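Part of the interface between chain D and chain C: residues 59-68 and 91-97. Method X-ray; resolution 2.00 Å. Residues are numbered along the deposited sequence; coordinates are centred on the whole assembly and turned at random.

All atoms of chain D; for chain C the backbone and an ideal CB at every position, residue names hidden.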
# COMPACT_ATOMS: atom_id res chain seq x y z
N LEU D 59 1.40 -1.98 -3.64
CA LEU D 59 -0.05 -2.11 -3.77
C LEU D 59 -0.41 -3.35 -4.58
O LEU D 59 -1.40 -4.03 -4.27
CB LEU D 59 -0.66 -0.89 -4.46
CG LEU D 59 -0.88 0.34 -3.59
CD1 LEU D 59 -1.31 1.54 -4.49
CD2 LEU D 59 -1.92 0.03 -2.49
N TYR D 60 0.39 -3.65 -5.59
CA TYR D 60 0.12 -4.85 -6.42
C TYR D 60 0.20 -6.09 -5.54
O TYR D 60 -0.70 -6.92 -5.55
CB TYR D 60 1.15 -4.97 -7.59
CG TYR D 60 0.98 -6.30 -8.35
CD1 TYR D 60 0.23 -6.34 -9.51
CD2 TYR D 60 1.51 -7.49 -7.87
CE1 TYR D 60 0.03 -7.55 -10.20
CE2 TYR D 60 1.32 -8.70 -8.55
CZ TYR D 60 0.56 -8.71 -9.73
OH TYR D 60 0.36 -9.89 -10.47
N TRP D 61 1.28 -6.22 -4.77
CA TRP D 61 1.42 -7.40 -3.92
C TRP D 61 0.39 -7.49 -2.79
O TRP D 61 -0.13 -8.56 -2.49
CB TRP D 61 2.87 -7.56 -3.46
CG TRP D 61 3.72 -8.04 -4.61
CD1 TRP D 61 4.58 -7.31 -5.37
CD2 TRP D 61 3.72 -9.37 -5.16
NE1 TRP D 61 5.15 -8.12 -6.34
CE2 TRP D 61 4.63 -9.38 -6.24
CE3 TRP D 61 3.04 -10.56 -4.82
CZ2 TRP D 61 4.92 -10.55 -6.99
CZ3 TRP D 61 3.30 -11.73 -5.59
CH2 TRP D 61 4.24 -11.71 -6.64
N LEU D 62 0.03 -6.35 -2.24
CA LEU D 62 -0.98 -6.28 -1.19
C LEU D 62 -2.38 -6.59 -1.72
O LEU D 62 -3.25 -6.94 -0.91
CB LEU D 62 -0.97 -4.91 -0.49
CG LEU D 62 0.24 -4.67 0.44
CD1 LEU D 62 0.26 -3.24 0.99
CD2 LEU D 62 0.22 -5.68 1.61
N ALA D 63 -2.60 -6.49 -3.03
CA ALA D 63 -3.84 -6.98 -3.64
C ALA D 63 -3.97 -8.51 -3.67
O ALA D 63 -5.05 -9.03 -4.00
CB ALA D 63 -4.05 -6.39 -5.07
N GLN D 64 -2.89 -9.23 -3.38
CA GLN D 64 -2.96 -10.68 -3.30
C GLN D 64 -3.46 -11.13 -1.91
O GLN D 64 -2.78 -10.87 -0.89
CB GLN D 64 -1.58 -11.32 -3.65
CG GLN D 64 -0.89 -10.70 -4.93
CD GLN D 64 -1.84 -10.61 -6.12
OE1 GLN D 64 -2.52 -11.59 -6.44
NE2 GLN D 64 -1.93 -9.42 -6.76
N PRO D 65 -4.63 -11.79 -1.84
CA PRO D 65 -5.19 -12.22 -0.54
C PRO D 65 -4.22 -13.15 0.18
O PRO D 65 -3.63 -14.02 -0.45
CB PRO D 65 -6.50 -12.96 -0.93
CG PRO D 65 -6.84 -12.44 -2.30
CD PRO D 65 -5.52 -12.13 -2.98
N GLY D 66 -3.98 -12.91 1.47
CA GLY D 66 -3.05 -13.76 2.25
C GLY D 66 -1.56 -13.52 1.98
O GLY D 66 -0.73 -14.41 2.22
N ILE D 67 -1.21 -12.34 1.45
CA ILE D 67 0.18 -12.06 1.06
C ILE D 67 1.18 -12.14 2.24
O ILE D 67 2.22 -12.77 2.14
CB ILE D 67 0.32 -10.69 0.30
CG1 ILE D 67 1.77 -10.45 -0.15
CG2 ILE D 67 -0.18 -9.55 1.13
CD1 ILE D 67 2.24 -11.47 -1.12
N ARG D 68 0.89 -11.51 3.36
CA ARG D 68 1.83 -11.57 4.47
C ARG D 68 1.96 -12.99 5.05
O ARG D 68 3.07 -13.42 5.45
CB ARG D 68 1.46 -10.51 5.52
CG ARG D 68 1.65 -9.11 4.90
CD ARG D 68 1.41 -8.04 5.90
NE ARG D 68 2.39 -7.99 6.97
CZ ARG D 68 2.14 -7.42 8.17
NH1 ARG D 68 0.92 -6.89 8.47
NH2 ARG D 68 3.10 -7.40 9.09
N UNK C 91 10.22 -15.50 -3.23
CA UNK C 91 9.14 -15.80 -2.29
C UNK C 91 7.86 -16.12 -3.04
O UNK C 91 7.14 -17.03 -2.63
CB UNK C 91 8.91 -14.63 -1.33
N UNK C 92 7.59 -15.39 -4.12
CA UNK C 92 6.34 -15.52 -4.87
C UNK C 92 6.56 -15.22 -6.35
O UNK C 92 7.43 -14.40 -6.73
CB UNK C 92 5.27 -14.59 -4.30
N UNK C 93 5.70 -15.82 -7.17
CA UNK C 93 5.64 -15.49 -8.61
C UNK C 93 4.16 -15.27 -8.94
O UNK C 93 3.27 -16.06 -8.51
CB UNK C 93 6.25 -16.59 -9.48
N UNK C 94 3.87 -14.21 -9.67
CA UNK C 94 2.48 -13.96 -10.03
C UNK C 94 2.40 -13.54 -11.51
O UNK C 94 3.29 -12.81 -12.02
CB UNK C 94 1.87 -12.89 -9.12
N UNK C 95 1.33 -13.97 -12.16
CA UNK C 95 1.09 -13.63 -13.55
C UNK C 95 -0.33 -13.12 -13.68
O UNK C 95 -1.26 -13.79 -13.21
CB UNK C 95 1.33 -14.83 -14.47
N UNK C 96 -0.48 -11.94 -14.28
CA UNK C 96 -1.81 -11.35 -14.48
C UNK C 96 -1.87 -10.83 -15.89
O UNK C 96 -1.25 -9.79 -16.18
CB UNK C 96 -2.10 -10.24 -13.47
N UNK C 97 -2.61 -11.53 -16.74
CA UNK C 97 -2.74 -11.12 -18.16
C UNK C 97 -3.27 -9.71 -18.38
O UNK C 97 -2.90 -9.08 -19.37
CB UNK C 97 -3.67 -12.10 -18.89

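Chain C passes chain D as a strand that begins before 91 and runs to 95, and the chain goes on as loop or turn. Alternation is the first rule: CB atoms at 92, 94 and 96 point toward chain D, while those at 93 and 95 point away.

Position 91 has nothing of the chain D stretch within 5.5 Å of its ideal CB, so many residues would do. It is leucine, out of reach of this stretch.

Position 92 has an extended backbone (phi/psi -149/153) that aims the CB at an indole, 3.7 Å from CZ3 of W61(D), with CD1 of I67(D) 5.4 Å away. Chain D offers hydrocarbon first, and farther out the carbonyl oxygen of P65(D) in the turn from Q64(D) to I67(D). A leucine or methionine would suit the first part; a long side chain with an aliphatic stem and a donor at its tip could use both. The deposited residue is arginine. CB of R92(C) lies 3.7 Å from CZ3 of W61(D), and with chi1, chi2 and chi3 all m the chain bends so that NH1 of R92(C) comes 3.8 Å from CD1 of I67(D). NH1 of R92(C) also donates to a water O at 2.9 Å, and that water donates to O of P65(D) at 2.6 Å, bridging the charge to the turn.

Position 93 turns its CB away, and chain D places no demand on the side chain; a beta-branched residue is at home in such a strand. It is valine, and here the backbone makes the approach, C of V93(C) lying 4.2 Å from CH2 of W61(D), near the plane of the indole.

Position 94 meets two aromatic residues at once: its ideal CB is 3.6 Å from OH of Y60(D) and 3.6 Å from CH2 of W61(D). The little room and the phenol hydroxyl call for a short polar side chain, preferably an acceptor; aspartate, asparagine or serine could be considered. Aspartate is deposited. OH of Y60(D) donates to OD2 of D94(C) at 2.3 Å, a very short hydrogen bond, while CB of D94(C) packs 3.6 Å from CH2 of W61(D).

Position 95 again points away, so this contact leaves the choice free. It is histidine and makes no contact with the stretch.

Position 96 points back, its ideal CB 3.9 Å from OH of Y60(D). The carboxylate placed at 94 is within reach, and OE1 of Q64(D) lies farther out, 7.2 Å from the ideal CB of 96. A long donor, lysine or arginine, or a neutral glutamine, would fit. It is arginine: CG of R96(C) lies 3.0 Å from OH of Y60(D), NE of R96(C) forms a salt bridge with OD2 of D94(C) at 2.9 Å, and NH2 of R96(C) gives a weak hydrogen bond to OE1 of Q64(D) at 3.2 Å. Tyrosine and arginine thus converge on one carboxylate oxygen.

Position 97 has no chain D atom near its ideal CB, so almost any residue would do; it is alanine and takes no part.

Chain C 91-97: LRVDHRA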
# COMPACT_ATOMS: atom_id res chain seq x y z
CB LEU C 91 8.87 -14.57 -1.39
CG LEU C 91 10.12 -13.98 -0.74
CD1 LEU C 91 9.67 -12.83 0.12
CD2 LEU C 91 11.01 -15.02 0.10
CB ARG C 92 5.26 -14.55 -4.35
CG ARG C 92 4.82 -14.71 -2.86
CD ARG C 92 4.02 -16.02 -2.62
NE ARG C 92 2.91 -16.19 -3.56
CZ ARG C 92 1.67 -15.71 -3.36
NH1 ARG C 92 1.38 -15.01 -2.26
NH2 ARG C 92 0.72 -15.91 -4.25
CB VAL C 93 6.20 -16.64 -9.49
CG1 VAL C 93 6.14 -16.24 -10.99
CG2 VAL C 93 7.64 -16.93 -9.10
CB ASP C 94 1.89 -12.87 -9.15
CG ASP C 94 0.33 -12.90 -9.12
OD1 ASP C 94 -0.27 -13.95 -8.77
OD2 ASP C 94 -0.26 -11.88 -9.44
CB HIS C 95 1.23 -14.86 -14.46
CG HIS C 95 0.75 -14.61 -15.85
ND1 HIS C 95 -0.41 -15.17 -16.34
CD2 HIS C 95 1.24 -13.82 -16.83
CE1 HIS C 95 -0.60 -14.75 -17.58
NE2 HIS C 95 0.38 -13.92 -17.90
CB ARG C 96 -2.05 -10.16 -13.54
CG ARG C 96 -2.06 -10.47 -12.08
CD ARG C 96 -3.34 -11.16 -11.55
NE ARG C 96 -3.00 -11.94 -10.33
CZ ARG C 96 -3.65 -13.02 -9.90
NH1 ARG C 96 -4.72 -13.48 -10.55
NH2 ARG C 96 -3.22 -13.66 -8.81
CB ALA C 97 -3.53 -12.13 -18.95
O HOH W 1 -1.43 -14.64 -1.71
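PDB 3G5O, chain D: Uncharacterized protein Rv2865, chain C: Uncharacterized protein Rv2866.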